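Local atomic coordinates of putative transcriptional regulator, sugar-binding family (PDB entry 3NZE), a protein that probably acts as a transcriptional regulator of the SorC family, binding DNA and a sugar effector, and has sites for calcium. Residues 14-19 / 24-29. Sequence-based numbering, arbitrary orientation.
Sequences SQIRNQ and VHVVPV
Val24 lays both of its methyl groups against Ile16, and the two side chains cross at about a right angle. Val24 CG1 lies 4.2 Å from Ile16 CB, and Val24 CG2 is equally far from Ile16 CG2. The valine CG1 sits between its own backbone N and carbonyl carbon (chi1 56°). There it also meets the aliphatic part of Arg17, with Val24 CG1 3.9 Å from Arg17 CG. Further along the strand, Ile16 CD1 reaches Val26 CG2 at 4.2 Å. Ile16 CG1 is anti to the carbonyl carbon (chi1 -66°), and from it CD1 extends to Val26.

Helix 9-20 is followed, after a tight reversal of the chain, by strand 23-27, and the two pack against each other. The axes of helix 14-19 and strand 24-27 run roughly antiparallel (148°) and come within 8.5 Å of each other. The strand pairs in parallel with strand 250-254, within the mainly parallel, Rossmann-like sheet of the putative sugar-binding domain. Val24 and Val26 face the helix, while His25 turns away to helix 35-50. Ala258 of helix 255-261 touches both Ile16 and Val26.

No direct hydrogen bond joins the two segments. Instead, a water accepts from Arg17 NH2 (2.9 Å) and from Val24 N (3.0 Å). It lies in the guanidinium plane, at its edge. Glu13, on the same helix, accepts a hydrogen bond from Val26 N through OE2.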
loop_
_atom_site.group_PDB
_atom_site.type_symbol
_atom_site.label_atom_id
_atom_site.label_comp_id
_atom_site.label_asym_id
_atom_site.label_seq_id
_atom_site.Cartn_x
_atom_site.Cartn_y
_atom_site.Cartn_z
ATOM N N SER A 14 14.045 16.997 1.929
ATOM C CA SER A 14 14.861 17.427 0.810
ATOM C C SER A 14 15.760 16.303 0.325
ATOM O O SER A 14 15.876 16.055 -0.882
ATOM C CB SER A 14 15.716 18.630 1.201
ATOM O OG SER A 14 16.467 19.063 0.087
ATOM N N GLN A 15 16.403 15.614 1.265
ATOM C CA GLN A 15 17.305 14.534 0.899
ATOM C C GLN A 15 16.583 13.410 0.174
ATOM O O GLN A 15 17.071 12.907 -0.833
ATOM C CB GLN A 15 18.071 14.027 2.126
ATOM C CG GLN A 15 18.984 15.102 2.709
ATOM C CD GLN A 15 19.461 14.804 4.117
ATOM O OE1 GLN A 15 19.722 13.655 4.471
ATOM N NE2 GLN A 15 19.590 15.850 4.929
ATOM N N ILE A 16 15.421 13.006 0.690
ATOM C CA ILE A 16 14.648 11.944 0.059
ATOM C C ILE A 16 14.114 12.373 -1.308
ATOM O O ILE A 16 14.155 11.598 -2.267
ATOM C CB ILE A 16 13.503 11.486 0.985
ATOM C CG1 ILE A 16 14.096 10.825 2.232
ATOM C CG2 ILE A 16 12.548 10.554 0.251
ATOM C CD1 ILE A 16 13.097 10.630 3.375
ATOM N N ARG A 17 13.614 13.603 -1.404
ATOM C CA ARG A 17 13.151 14.138 -2.690
ATOM C C ARG A 17 14.246 14.019 -3.745
ATOM O O ARG A 17 14.020 13.556 -4.868
ATOM C CB ARG A 17 12.782 15.618 -2.560
ATOM C CG ARG A 17 11.305 15.913 -2.475
ATOM C CD ARG A 17 11.025 17.352 -2.879
ATOM N NE ARG A 17 11.835 18.313 -2.134
ATOM C CZ ARG A 17 11.529 18.781 -0.923
ATOM N NH1 ARG A 17 12.321 19.662 -0.328
ATOM N NH2 ARG A 17 10.434 18.368 -0.302
ATOM N N ASN A 18 15.443 14.462 -3.381
ATOM C CA ASN A 18 16.547 14.497 -4.333
ATOM C C ASN A 18 17.093 13.123 -4.675
ATOM O O ASN A 18 17.494 12.864 -5.813
ATOM C CB ASN A 18 17.664 15.421 -3.833
ATOM C CG ASN A 18 17.271 16.885 -3.905
ATOM O OD1 ASN A 18 16.451 17.264 -4.740
ATOM N ND2 ASN A 18 17.829 17.708 -3.021
ATOM N N GLN A 19 17.111 12.240 -3.688
ATOM C CA GLN A 19 17.696 10.922 -3.880
ATOM C C GLN A 19 16.715 9.936 -4.509
ATOM O O GLN A 19 17.123 9.056 -5.267
ATOM C CB GLN A 19 18.234 10.390 -2.545
ATOM C CG GLN A 19 18.831 8.994 -2.591
ATOM C CD GLN A 19 19.378 8.567 -1.234
ATOM O OE1 GLN A 19 19.612 9.405 -0.358
ATOM N NE2 GLN A 19 19.581 7.265 -1.055
ATOM N N VAL A 24 7.620 14.117 -0.664
ATOM C CA VAL A 24 7.691 13.441 0.629
ATOM C C VAL A 24 7.313 14.317 1.810
ATOM O O VAL A 24 7.605 15.519 1.832
ATOM C CB VAL A 24 9.108 12.849 0.848
ATOM C CG1 VAL A 24 10.149 13.927 0.727
ATOM C CG2 VAL A 24 9.213 12.134 2.201
ATOM N N HIS A 25 6.642 13.698 2.783
ATOM C CA HIS A 25 6.338 14.309 4.065
ATOM C C HIS A 25 6.932 13.428 5.155
ATOM O O HIS A 25 6.559 12.260 5.296
ATOM C CB HIS A 25 4.825 14.426 4.277
ATOM C CG HIS A 25 4.183 15.492 3.446
ATOM N ND1 HIS A 25 3.718 15.262 2.170
ATOM C CD2 HIS A 25 3.938 16.797 3.707
ATOM C CE1 HIS A 25 3.212 16.379 1.681
ATOM N NE2 HIS A 25 3.334 17.327 2.594
ATOM N N VAL A 26 7.858 13.993 5.917
ATOM C CA VAL A 26 8.474 13.277 7.025
ATOM C C VAL A 26 7.773 13.717 8.296
ATOM O O VAL A 26 7.688 14.907 8.589
ATOM C CB VAL A 26 9.990 13.580 7.101
ATOM C CG1 VAL A 26 10.577 13.034 8.387
ATOM C CG2 VAL A 26 10.705 12.978 5.898
ATOM N N VAL A 27 7.253 12.749 9.040
ATOM C CA VAL A 27 6.495 13.033 10.254
ATOM C C VAL A 27 7.396 12.916 11.464
ATOM O O VAL A 27 7.887 11.834 11.770
ATOM C CB VAL A 27 5.320 12.046 10.389
ATOM C CG1 VAL A 27 4.457 12.364 11.621
ATOM C CG2 VAL A 27 4.478 12.069 9.122
ATOM N N PRO A 28 7.630 14.040 12.161
ATOM C CA PRO A 28 8.427 13.977 13.387
ATOM C C PRO A 28 7.706 13.139 14.441
ATOM O O PRO A 28 6.531 13.377 14.727
ATOM C CB PRO A 28 8.517 15.446 13.819
ATOM C CG PRO A 28 8.291 16.223 12.563
ATOM C CD PRO A 28 7.277 15.426 11.804
ATOM N N VAL A 29 8.395 12.151 14.992
ATOM C CA VAL A 29 7.805 11.294 16.012
ATOM C C VAL A 29 8.824 11.061 17.109
ATOM O O VAL A 29 10.016 10.938 16.837
ATOM C CB VAL A 29 7.362 9.925 15.453
ATOM C CG1 VAL A 29 6.763 9.072 16.565
ATOM C CG2 VAL A 29 6.354 10.086 14.326
HETATM O O HOH W 1 8.079 17.016 -1.285
#